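PDB 2W31: globin from Geobacter sulfurreducens, which carries a bis-histidyl, six-coordinate haem in the globin domain of a globin-coupled sensor and probably binds oxygen. Local coordinates for the interface of chains A and B. Coordinates in Å, arbitrary orientation; residue numbers count along the deposited sequence, not the author numbering. Chains: chain A/B, Globin.

The interface of chains A and B. Residues chain A 1, 151; chain B 99, 101-102.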
# COMPACT_ATOMS: atom_id res chain seq x y z
N MET A 1 13.03 14.73 3.84
CA MET A 1 12.31 13.44 3.96
C MET A 1 11.64 13.23 5.31
O MET A 1 10.49 12.80 5.37
CB MET A 1 13.26 12.27 3.69
CG MET A 1 14.38 12.10 4.74
SD MET A 1 14.95 10.40 5.00
CE MET A 1 13.39 9.47 5.10
N ARG A 151 14.52 -0.42 9.42
CA ARG A 151 15.79 -0.02 8.81
C ARG A 151 16.62 0.93 9.68
O ARG A 151 17.83 1.05 9.49
CB ARG A 151 15.55 0.69 7.46
CG ARG A 151 14.87 -0.16 6.41
CD ARG A 151 14.83 0.55 5.06
NE ARG A 151 14.09 1.81 5.06
CZ ARG A 151 12.81 1.94 4.71
NH1 ARG A 151 12.09 0.89 4.32
NH2 ARG A 151 12.27 3.14 4.69
N ASN B 99 16.60 6.24 -1.28
CA ASN B 99 15.94 5.96 0.01
C ASN B 99 14.60 5.27 -0.22
O ASN B 99 13.83 5.69 -1.10
CB ASN B 99 15.78 7.24 0.82
CG ASN B 99 15.34 6.95 2.25
OD1 ASN B 99 14.20 6.63 2.52
ND2 ASN B 99 16.28 7.08 3.19
N HIS B 101 11.88 5.24 1.27
CA HIS B 101 10.69 6.12 1.39
C HIS B 101 10.13 6.45 0.00
O HIS B 101 8.88 6.45 -0.19
CB HIS B 101 11.06 7.44 2.10
CG HIS B 101 10.09 8.57 1.87
ND1 HIS B 101 10.43 9.77 1.27
CD2 HIS B 101 8.80 8.71 2.25
CE1 HIS B 101 9.38 10.57 1.26
NE2 HIS B 101 8.38 9.96 1.85
N TYR B 102 11.01 6.71 -0.97
CA TYR B 102 10.51 7.10 -2.30
C TYR B 102 9.87 5.96 -3.10
O TYR B 102 8.98 6.22 -3.94
CB TYR B 102 11.58 7.82 -3.13
CG TYR B 102 12.02 9.09 -2.43
CD1 TYR B 102 11.19 10.22 -2.40
CD2 TYR B 102 13.24 9.14 -1.73
CE1 TYR B 102 11.56 11.38 -1.70
CE2 TYR B 102 13.62 10.32 -1.03
CZ TYR B 102 12.78 11.42 -1.02
OH TYR B 102 13.12 12.57 -0.31
O HOH W 1 13.09 5.97 4.91
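The side-chain amide oxygen OD1 of B:Asn99 is reached from both chains. From chain A the approach is through a water: A:Arg151 NH2 lies 3.0 Å from the oxygen of water 1, which sits at the edge of the guanidinium group and in its plane, and the same water lies 2.7 Å from B:Asn99 OD1. From its own chain, the backbone N of B:His101 donates to B:Asn99 OD1 over 3.0 Å, tilted 19° from the carbonyl plane. This is an N-cap: the asparagine side chain takes an N-H at the start of helix 101-121 and is held by it. The -170° chi1 swings CG opposite the main-chain nitrogen, and from there OD1 meets the N-H of B:His101.

The side chain of A:Met1 crosses that of B:Asn99 at about a right angle. Its methyl CE lies 3.9 Å from B:Asn99 OD1 and its sulfur SD 4.0 Å from B:Asn99 ND2, both loose van der Waals contacts. At the other end of the side chain, A:Met1 CB lies 4.0 Å from the phenol oxygen OH of B:Tyr102. A:Met1 is poorly ordered, so its pose should be read with caution. Within chain B, the imidazole nitrogen ND1 of B:His101 stands 3.5 Å above the plane of the B:Tyr102 ring, so the imidazole rests over one face of the phenol.

Cutting B:Asn99 back to an alanine is likely to leave the B:His101 N-H without its capping oxygen and water 1 without its partner in chain B, breaking the link to A:Arg151.

Two-fold symmetry repeats the patch with the chains exchanged, though this pairing of isolated globin domains may not be that of the full-length sensor. In the globin fold, the N-terminus and the end of helix H (125-151) of chain A meet the FG corner and the start of helix G (101-121) of chain B.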